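Local coordinates for protein glutathione synthetase-like effector 30 (Gpa-GSS30-apo) (Globodera pallida, PDB 5OET) that acts as an effector of a plant-parasitic nematode, probably derived from a housekeeping glutathione synthetase that joins gamma-glutamylcysteine to glycine at the expense of ATP, at residues Leu89-Pro93 / Leu203-Val208; Tyr92-Arg98 / Asp520-Val525; Asp226-Ala230 / Gln264-Leu269. The contacts are given in a common frame with arbitrary orientation. Residue numbers count along the deposited sequence, not the author numbering.

Contact 1: Leu89-Pro93 / Leu203-Val208; sequences LSLYP and LHRRMV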
loop_
_atom_site.group_PDB
_atom_site.type_symbol
_atom_site.label_atom_id
_atom_site.label_comp_id
_atom_site.label_asym_id
_atom_site.label_seq_id
_atom_site.Cartn_x
_atom_site.Cartn_y
_atom_site.Cartn_z
ATOM N N LEU A 89 -14.470 -4.401 1.452
ATOM C CA LEU A 89 -14.813 -2.993 1.410
ATOM C C LEU A 89 -16.120 -2.785 0.655
ATOM O O LEU A 89 -16.530 -3.607 -0.174
ATOM C CB LEU A 89 -13.696 -2.214 0.724
ATOM C CG LEU A 89 -13.306 -2.640 -0.719
ATOM C CD1 LEU A 89 -13.955 -1.753 -1.767
ATOM C CD2 LEU A 89 -11.800 -2.630 -0.950
ATOM N N SER A 90 -16.791 -1.695 0.969
ATOM C CA SER A 90 -17.926 -1.273 0.187
ATOM C C SER A 90 -17.327 -0.496 -0.974
ATOM O O SER A 90 -16.284 0.163 -0.804
ATOM C CB SER A 90 -18.855 -0.395 1.009
ATOM O OG SER A 90 -18.159 0.744 1.465
ATOM N N LEU A 91 -17.962 -0.583 -2.143
ATOM C CA LEU A 91 -17.429 0.054 -3.338
ATOM C C LEU A 91 -17.502 1.578 -3.234
ATOM O O LEU A 91 -16.567 2.290 -3.652
ATOM C CB LEU A 91 -18.183 -0.415 -4.578
ATOM C CG LEU A 91 -17.646 0.019 -5.955
ATOM C CD1 LEU A 91 -16.202 -0.363 -6.183
ATOM C CD2 LEU A 91 -18.480 -0.591 -7.060
ATOM N N TYR A 92 -18.603 2.062 -2.668
ATOM C CA TYR A 92 -18.873 3.472 -2.558
ATOM C C TYR A 92 -19.197 3.773 -1.116
ATOM O O TYR A 92 -19.597 2.873 -0.358
ATOM C CB TYR A 92 -20.046 3.867 -3.473
ATOM C CG TYR A 92 -19.669 3.912 -4.939
ATOM C CD1 TYR A 92 -18.859 4.930 -5.428
ATOM C CD2 TYR A 92 -20.100 2.917 -5.829
ATOM C CE1 TYR A 92 -18.481 4.969 -6.760
ATOM C CE2 TYR A 92 -19.730 2.946 -7.184
ATOM C CZ TYR A 92 -18.912 3.981 -7.642
ATOM O OH TYR A 92 -18.531 4.061 -8.967
ATOM N N PRO A 93 -19.018 5.038 -0.712
ATOM C CA PRO A 93 -19.311 5.376 0.672
ATOM C C PRO A 93 -20.810 5.336 0.911
ATOM O O PRO A 93 -21.575 5.718 0.038
ATOM C CB PRO A 93 -18.719 6.781 0.838
ATOM C CG PRO A 93 -18.553 7.323 -0.529
ATOM C CD PRO A 93 -18.524 6.183 -1.491
ATOM N N LEU A 203 -9.666 5.977 -0.432
ATOM C CA LEU A 203 -10.200 5.086 -1.465
ATOM C C LEU A 203 -11.533 5.594 -1.980
ATOM O O LEU A 203 -11.731 5.716 -3.180
ATOM C CB LEU A 203 -10.383 3.650 -0.949
ATOM C CG LEU A 203 -10.965 2.636 -1.950
ATOM C CD1 LEU A 203 -10.280 2.711 -3.311
ATOM C CD2 LEU A 203 -10.887 1.232 -1.377
ATOM N N HIS A 204 -12.430 5.881 -1.047
ATOM C CA HIS A 204 -13.787 6.273 -1.376
ATOM C C HIS A 204 -13.902 7.679 -1.913
ATOM O O HIS A 204 -14.791 7.936 -2.708
ATOM C CB HIS A 204 -14.708 6.094 -0.172
ATOM C CG HIS A 204 -15.078 4.678 0.090
ATOM N ND1 HIS A 204 -15.720 4.280 1.242
ATOM C CD2 HIS A 204 -14.908 3.560 -0.651
ATOM C CE1 HIS A 204 -15.933 2.977 1.193
ATOM N NE2 HIS A 204 -15.445 2.516 0.055
ATOM N N ARG A 205 -13.031 8.593 -1.490
ATOM C CA ARG A 205 -13.021 9.936 -2.083
ATOM C C ARG A 205 -12.648 9.842 -3.571
ATOM O O ARG A 205 -13.162 10.580 -4.401
ATOM C CB ARG A 205 -12.066 10.857 -1.338
ATOM C CG ARG A 205 -12.197 12.338 -1.702
ATOM C CD ARG A 205 -11.087 13.210 -1.095
ATOM N NE ARG A 205 -10.834 12.850 0.308
ATOM C CZ ARG A 205 -11.497 13.320 1.364
ATOM N NH1 ARG A 205 -12.478 14.223 1.237
ATOM N NH2 ARG A 205 -11.175 12.875 2.575
ATOM N N ARG A 206 -11.775 8.891 -3.877
ATOM C CA ARG A 206 -11.307 8.647 -5.216
ATOM C C ARG A 206 -12.400 8.031 -6.096
ATOM O O ARG A 206 -12.598 8.487 -7.211
ATOM C CB ARG A 206 -10.058 7.755 -5.161
ATOM C CG ARG A 206 -9.369 7.527 -6.493
ATOM C CD ARG A 206 -8.263 6.482 -6.374
ATOM N NE ARG A 206 -8.055 5.868 -7.690
ATOM C CZ ARG A 206 -8.669 4.772 -8.151
ATOM N NH1 ARG A 206 -9.522 4.058 -7.399
ATOM N NH2 ARG A 206 -8.390 4.364 -9.382
ATOM N N MET A 207 -13.098 7.013 -5.600
ATOM C CA MET A 207 -14.196 6.379 -6.354
ATOM C C MET A 207 -15.315 7.363 -6.689
ATOM O O MET A 207 -15.792 7.430 -7.829
ATOM C CB MET A 207 -14.833 5.218 -5.574
ATOM C CG MET A 207 -13.905 4.103 -5.150
ATOM S SD MET A 207 -12.912 3.492 -6.511
ATOM C CE MET A 207 -14.134 2.522 -7.395
ATOM N N VAL A 208 -15.742 8.099 -5.672
ATOM C CA VAL A 208 -16.779 9.112 -5.795
ATOM C C VAL A 208 -16.367 10.175 -6.815
ATOM O O VAL A 208 -17.043 10.382 -7.796
ATOM C CB VAL A 208 -17.048 9.729 -4.413
ATOM C CG1 VAL A 208 -17.788 11.049 -4.507
ATOM C CG2 VAL A 208 -17.810 8.740 -3.551
#
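Leu89 and Ser90 are the last residues of a strand; from Leu91 to Pro93 the chain runs as an irregular link across the flank of the helix that carries 203-208. The backbones come closest at Tyr92 and His204, whose CA atoms are 5.9 Å apart. On the helix the contact is made by Leu203, His204, Met207 and Val208, the spacing of a single face. His204 is the centrepiece. Its CA-to-CB bond points toward the link, and His204 NE2 gives a short hydrogen bond, 2.6 Å, to Ser90 O. The imidazole thus takes up a carbonyl just where the strand ends, while the backbone at the Tyr92-Pro93 peptide lies over one face of its ring. Apolar packing surrounds this polar point. Leu89 CD2 meets Leu203 CD2 at 4.0 Å, and Leu91 CD1 touches Met207 CE at 3.8 Å. The CA-to-CB bonds of Leu91 and Tyr92 point away from the helix, yet both side chains reach back to Met207: Tyr92 CE1 lies 3.8 Å from Met207 CB, with the ring presenting its edge to the carbonyl of Met207. Pro93 closes the row, Pro93 CD lying 3.4 Å from Val208 CG2. The other imidazole nitrogen, ND1 of His204, is hydrogen-bonded to Ser521 on strand 517-524, and Leu89 and Leu91 have backbone bonds to strand 454-459. Helix 44-59 packs alongside, touching Leu91, Leu203 and Met207, so the link is enclosed between two helices and strands 454-459 and 517-524 of the large mixed sheet.

Contact 2: Tyr92-Arg98 / Asp520-Val525; sequences YPSPFPR and DSPYLV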
loop_
_atom_site.group_PDB
_atom_site.type_symbol
_atom_site.label_atom_id
_atom_site.label_comp_id
_atom_site.label_asym_id
_atom_site.label_seq_id
_atom_site.Cartn_x
_atom_site.Cartn_y
_atom_site.Cartn_z
ATOM N N TYR A 92 -18.603 2.062 -2.668
ATOM C CA TYR A 92 -18.873 3.472 -2.558
ATOM C C TYR A 92 -19.197 3.773 -1.116
ATOM O O TYR A 92 -19.597 2.873 -0.358
ATOM C CB TYR A 92 -20.046 3.867 -3.473
ATOM C CG TYR A 92 -19.669 3.912 -4.939
ATOM C CD1 TYR A 92 -18.859 4.930 -5.428
ATOM C CD2 TYR A 92 -20.100 2.917 -5.829
ATOM C CE1 TYR A 92 -18.481 4.969 -6.760
ATOM C CE2 TYR A 92 -19.730 2.946 -7.184
ATOM C CZ TYR A 92 -18.912 3.981 -7.642
ATOM O OH TYR A 92 -18.531 4.061 -8.967
ATOM N N PRO A 93 -19.018 5.038 -0.712
ATOM C CA PRO A 93 -19.311 5.376 0.672
ATOM C C PRO A 93 -20.810 5.336 0.911
ATOM O O PRO A 93 -21.575 5.718 0.038
ATOM C CB PRO A 93 -18.719 6.781 0.838
ATOM C CG PRO A 93 -18.553 7.323 -0.529
ATOM C CD PRO A 93 -18.524 6.183 -1.491
ATOM N N SER A 94 -21.218 4.805 2.054
ATOM C CA SER A 94 -22.640 4.656 2.379
ATOM C C SER A 94 -23.146 5.995 2.897
ATOM O O SER A 94 -22.402 6.699 3.582
ATOM C CB SER A 94 -22.853 3.572 3.438
ATOM O OG SER A 94 -22.600 2.274 2.905
ATOM N N PRO A 95 -24.396 6.361 2.560
ATOM C CA PRO A 95 -24.927 7.632 3.061
ATOM C C PRO A 95 -25.190 7.603 4.570
ATOM O O PRO A 95 -25.536 6.561 5.129
ATOM C CB PRO A 95 -26.225 7.818 2.282
ATOM C CG PRO A 95 -26.606 6.448 1.857
ATOM C CD PRO A 95 -25.341 5.689 1.655
ATOM N N PHE A 96 -25.010 8.750 5.211
ATOM C CA PHE A 96 -25.135 8.870 6.657
ATOM C C PHE A 96 -25.558 10.327 6.966
ATOM O O PHE A 96 -25.028 11.271 6.358
ATOM C CB PHE A 96 -23.798 8.490 7.360
ATOM C CG PHE A 96 -23.959 8.134 8.823
ATOM C CD1 PHE A 96 -24.307 6.846 9.205
ATOM C CD2 PHE A 96 -23.793 9.099 9.821
ATOM C CE1 PHE A 96 -24.481 6.524 10.546
ATOM C CE2 PHE A 96 -23.968 8.781 11.166
ATOM C CZ PHE A 96 -24.309 7.490 11.526
ATOM N N PRO A 97 -26.529 10.513 7.883
ATOM C CA PRO A 97 -26.969 11.869 8.223
ATOM C C PRO A 97 -25.865 12.780 8.745
ATOM O O PRO A 97 -25.158 12.386 9.641
ATOM C CB PRO A 97 -28.017 11.622 9.304
ATOM C CG PRO A 97 -28.621 10.324 8.917
ATOM C CD PRO A 97 -27.471 9.503 8.395
ATOM N N ARG A 98 -25.727 13.979 8.191
ATOM C CA ARG A 98 -24.744 14.945 8.664
ATOM C C ARG A 98 -24.854 15.283 10.151
ATOM O O ARG A 98 -23.838 15.433 10.828
ATOM C CB ARG A 98 -24.857 16.249 7.875
ATOM C CG ARG A 98 -23.842 17.336 8.241
ATOM C CD ARG A 98 -23.845 18.490 7.250
ATOM N NE ARG A 98 -23.186 18.108 5.987
ATOM C CZ ARG A 98 -23.785 17.827 4.820
ATOM N NH1 ARG A 98 -25.119 17.860 4.679
ATOM N NH2 ARG A 98 -23.032 17.500 3.780
ATOM N N ASP A 520 -16.064 0.626 5.360
ATOM C CA ASP A 520 -16.882 1.572 4.651
ATOM C C ASP A 520 -16.407 2.961 5.059
ATOM O O ASP A 520 -15.514 3.081 5.875
ATOM C CB ASP A 520 -18.344 1.331 5.042
ATOM C CG ASP A 520 -19.328 1.846 4.013
ATOM O OD1 ASP A 520 -18.983 2.802 3.272
ATOM O OD2 ASP A 520 -20.459 1.298 3.937
ATOM N N SER A 521 -16.973 3.998 4.478
ATOM C CA SER A 521 -16.765 5.349 4.983
ATOM C C SER A 521 -18.027 6.202 4.720
ATOM O O SER A 521 -18.762 5.948 3.775
ATOM C CB SER A 521 -15.501 5.970 4.367
ATOM O OG SER A 521 -15.730 6.379 3.040
ATOM N N PRO A 522 -18.288 7.199 5.575
ATOM C CA PRO A 522 -19.562 7.877 5.483
ATOM C C PRO A 522 -19.581 8.894 4.357
ATOM O O PRO A 522 -18.552 9.518 4.080
ATOM C CB PRO A 522 -19.669 8.579 6.835
ATOM C CG PRO A 522 -18.262 8.920 7.149
ATOM C CD PRO A 522 -17.425 7.807 6.593
ATOM N N TYR A 523 -20.731 9.007 3.690
ATOM C CA TYR A 523 -21.030 10.133 2.815
ATOM C C TYR A 523 -22.144 10.936 3.498
ATOM O O TYR A 523 -23.260 10.450 3.654
ATOM C CB TYR A 523 -21.459 9.663 1.420
ATOM C CG TYR A 523 -21.487 10.770 0.389
ATOM C CD1 TYR A 523 -22.615 11.583 0.233
ATOM C CD2 TYR A 523 -20.384 11.008 -0.436
ATOM C CE1 TYR A 523 -22.648 12.589 -0.726
ATOM C CE2 TYR A 523 -20.403 12.022 -1.383
ATOM C CZ TYR A 523 -21.532 12.813 -1.525
ATOM O OH TYR A 523 -21.549 13.812 -2.476
ATOM N N LEU A 524 -21.824 12.160 3.910
ATOM C CA LEU A 524 -22.725 12.948 4.739
ATOM C C LEU A 524 -23.826 13.603 3.945
ATOM O O LEU A 524 -23.711 14.716 3.447
ATOM C CB LEU A 524 -21.977 13.967 5.585
ATOM C CG LEU A 524 -20.986 13.308 6.548
ATOM C CD1 LEU A 524 -20.309 14.429 7.320
ATOM C CD2 LEU A 524 -21.622 12.273 7.473
ATOM N N VAL A 525 -24.888 12.831 3.822
ATOM C CA VAL A 525 -26.194 13.261 3.378
ATOM C C VAL A 525 -26.750 14.430 4.245
ATOM O O VAL A 525 -27.084 14.288 5.439
ATOM C CB VAL A 525 -27.116 12.012 3.393
ATOM C CG1 VAL A 525 -28.576 12.354 3.592
ATOM C CG2 VAL A 525 -26.879 11.193 2.130
#
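Ser94, in the m rotamer, sends OG to Asp520 OD2 at 2.6 Å, while its backbone N reaches Asp520 OD1 at 3.2 Å; the t rotamer of Asp520 lets one carboxylate hold both groups. OD1 of Asp520 also accepts the N of Ser521, 2.6 Å away. Ser521, in p, turns its own OG to His204. Beyond this polar end the chains run as parallel strands, 94-96 beside 522-524, in the large mixed sheet, so the chain's last strand pairs with one from near its beginning. Tyr523 N bonds to Ser94 O (2.9 Å) and Phe96 N to Tyr523 O (2.9 Å). Side chains alternate between the two faces. Phe96 shares one with Pro522 and Leu524: its t rotamer carries the ring off, leaving Phe96 CB 4.2 Å from Pro522 CB and 4.4 Å from Leu524 CD2. Pro95 and Tyr523 occupy the other; Tyr523, also t, swings its ring away to stack with Tyr35. An inverse gamma turn centred on Leu524 then brings the C-terminal Val525 round, its CG2 3.4 Å from Pro95 CB. Pro97 is the N-cap of helix 98-119, and Arg98 N donates to Val525 O (3.1 Å), while the guanidinium of Arg98 lays one face over the carbonyl of Leu524.

Contact 3: Asp226-Ala230 / Gln264-Leu269; sequences DTMAA and QITHQL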
loop_
_atom_site.group_PDB
_atom_site.type_symbol
_atom_site.label_atom_id
_atom_site.label_comp_id
_atom_site.label_asym_id
_atom_site.label_seq_id
_atom_site.Cartn_x
_atom_site.Cartn_y
_atom_site.Cartn_z
ATOM N N ASP A 226 -4.198 7.403 11.450
ATOM C CA ASP A 226 -2.800 6.927 11.604
ATOM C C ASP A 226 -1.912 8.011 12.234
ATOM O O ASP A 226 -1.165 7.733 13.168
ATOM C CB ASP A 226 -2.185 6.361 10.293
ATOM C CG ASP A 226 -2.265 7.316 9.098
ATOM O OD1 ASP A 226 -2.820 8.451 9.209
ATOM O OD2 ASP A 226 -1.776 6.887 8.019
ATOM N N THR A 227 -2.051 9.240 11.748
ATOM C CA THR A 227 -1.388 10.403 12.320
ATOM C C THR A 227 -1.791 10.652 13.774
ATOM O O THR A 227 -0.941 10.935 14.603
ATOM C CB THR A 227 -1.700 11.653 11.472
ATOM O OG1 THR A 227 -1.138 11.460 10.175
ATOM C CG2 THR A 227 -1.148 12.946 12.083
ATOM N N MET A 228 -3.091 10.562 14.059
ATOM C CA MET A 228 -3.619 10.783 15.401
ATOM C C MET A 228 -2.903 9.921 16.429
ATOM O O MET A 228 -2.488 10.414 17.493
ATOM C CB MET A 228 -5.105 10.420 15.435
ATOM C CG MET A 228 -5.736 10.429 16.821
ATOM S SD MET A 228 -7.138 9.323 17.009
ATOM C CE MET A 228 -6.386 7.706 16.962
ATOM N N ALA A 229 -2.823 8.621 16.119
ATOM C CA ALA A 229 -2.155 7.644 16.971
ATOM C C ALA A 229 -0.666 7.998 17.134
ATOM O O ALA A 229 -0.159 8.035 18.243
ATOM C CB ALA A 229 -2.325 6.238 16.403
ATOM N N ALA A 230 -0.002 8.294 16.020
ATOM C CA ALA A 230 1.382 8.736 16.023
ATOM C C ALA A 230 1.600 9.956 16.910
ATOM O O ALA A 230 2.493 9.944 17.754
ATOM C CB ALA A 230 1.850 9.023 14.604
ATOM N N GLN A 264 2.109 1.009 10.071
ATOM C CA GLN A 264 1.617 2.230 9.423
ATOM C C GLN A 264 1.551 3.393 10.370
ATOM O O GLN A 264 1.684 4.531 9.935
ATOM C CB GLN A 264 0.241 1.996 8.763
ATOM C CG GLN A 264 0.342 1.209 7.467
ATOM C CD GLN A 264 -0.932 0.519 7.051
ATOM O OE1 GLN A 264 -0.912 -0.321 6.157
ATOM N NE2 GLN A 264 -2.052 0.872 7.672
ATOM N N ILE A 265 1.350 3.119 11.656
ATOM C CA ILE A 265 1.439 4.173 12.676
ATOM C C ILE A 265 2.853 4.727 12.683
ATOM O O ILE A 265 3.016 5.945 12.695
ATOM C CB ILE A 265 0.995 3.705 14.089
ATOM C CG1 ILE A 265 -0.505 3.448 14.095
ATOM C CG2 ILE A 265 1.266 4.762 15.131
ATOM C CD1 ILE A 265 -0.979 2.527 15.183
ATOM N N THR A 266 3.854 3.840 12.642
ATOM C CA THR A 266 5.253 4.243 12.685
ATOM C C THR A 266 5.670 5.000 11.440
ATOM O O THR A 266 6.569 5.827 11.511
ATOM C CB THR A 266 6.234 3.059 12.858
ATOM O OG1 THR A 266 6.221 2.232 11.684
ATOM C CG2 THR A 266 5.890 2.239 14.100
ATOM N N HIS A 267 5.037 4.729 10.305
ATOM C CA HIS A 267 5.348 5.485 9.081
ATOM C C HIS A 267 4.919 6.937 9.273
ATOM O O HIS A 267 5.584 7.834 8.780
ATOM C CB HIS A 267 4.715 4.894 7.828
ATOM C CG HIS A 267 5.029 3.450 7.609
ATOM N ND1 HIS A 267 4.202 2.608 6.891
ATOM C CD2 HIS A 267 6.058 2.686 8.041
ATOM C CE1 HIS A 267 4.718 1.390 6.881
ATOM N NE2 HIS A 267 5.840 1.411 7.577
ATOM N N GLN A 268 3.845 7.166 10.024
ATOM C CA GLN A 268 3.454 8.531 10.378
ATOM C C GLN A 268 4.332 9.161 11.465
ATOM O O GLN A 268 4.611 10.352 11.416
ATOM C CB GLN A 268 1.976 8.594 10.775
ATOM C CG GLN A 268 1.017 8.390 9.608
ATOM C CD GLN A 268 1.231 9.399 8.503
ATOM O OE1 GLN A 268 1.218 10.609 8.741
ATOM N NE2 GLN A 268 1.473 8.909 7.293
ATOM N N LEU A 269 4.744 8.370 12.446
ATOM C CA LEU A 269 5.601 8.848 13.547
ATOM C C LEU A 269 6.946 9.387 13.044
ATOM O O LEU A 269 7.418 10.400 13.531
ATOM C CB LEU A 269 5.830 7.731 14.560
ATOM C CG LEU A 269 6.560 8.043 15.859
ATOM C CD1 LEU A 269 5.850 9.130 16.645
ATOM C CD2 LEU A 269 6.671 6.792 16.726
#
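Two helices cross here at -70°, their axes only 8.0 Å apart, a spacing that the small side chains of Ala229 and Ala230 permit. Gln264 opens the second segment at the margin, where Gln264 O lies 4.3 Å from Asp226 CB. Ile265 follows and does much of the apolar work. Its CA is 5.2 Å from that of Asp226, Ile265 CG1 rests 4.1 Å from Ala229 CB, and Ile265 CG2 is 4.3 Å from Ala230 CB; Phe194, from a loop, packs on both Ile265 and Ala229 and extends this apolar patch. Thr266 faces the other way, onto strand 279-283, and His267 meets Trp57 of the second subunit edge-to-face. One turn after Ile265, Gln268 comes back to the interface. Gln268 CB packs 3.9 Å from Ala230 CB. Gln268 CG lies 3.5 Å from Asp226 CG, the carboxylate carbon. With both chi1 and chi2 in m, the side chain folds across the first helix so that Gln268 OE1 accepts a hydrogen bond from Thr227 OG1 at 2.9 Å, the one such bond between the segments. Leu269 ends the walk: Leu269 CB is 4.2 Å from Ala230 CB, and Leu269 CD1 comes to 3.6 Å from Ala230 O. Helix 259-270 connects the neighbouring parallel strands 246-251 and 279-283, a beta-alpha-beta crossover, and helix 225-240 leads into the first of those strands while also touching strand 490-504 of the large sheet. The contact is helix-on-helix packing on the flank of a parallel beta-alpha-beta unit, consistent with the Rossmann-like family assignment.

In the fold
Contacts 1 and 2 form one continuous block: their centres are 10 Å apart, they share Tyr92 and Pro93, and His204 ND1 meets Ser521 OG at 2.8 Å. Contact 3 stands apart within the chain, its centre 23 Å from that of contact 1 and 25 Å from that of contact 2, with nearest atoms about 12 and 13 Å away. Helices 196-210 and 225-240, one in each region, are consecutive in sequence. The dimer provides a closer connection: Arg206, on the helix of contact 1, forms a salt bridge with Glu270 of the second subunit and packs on His267 of its contact 3 helix. The magnesium ligands, His406 and Glu426, belong to none of the three contacts.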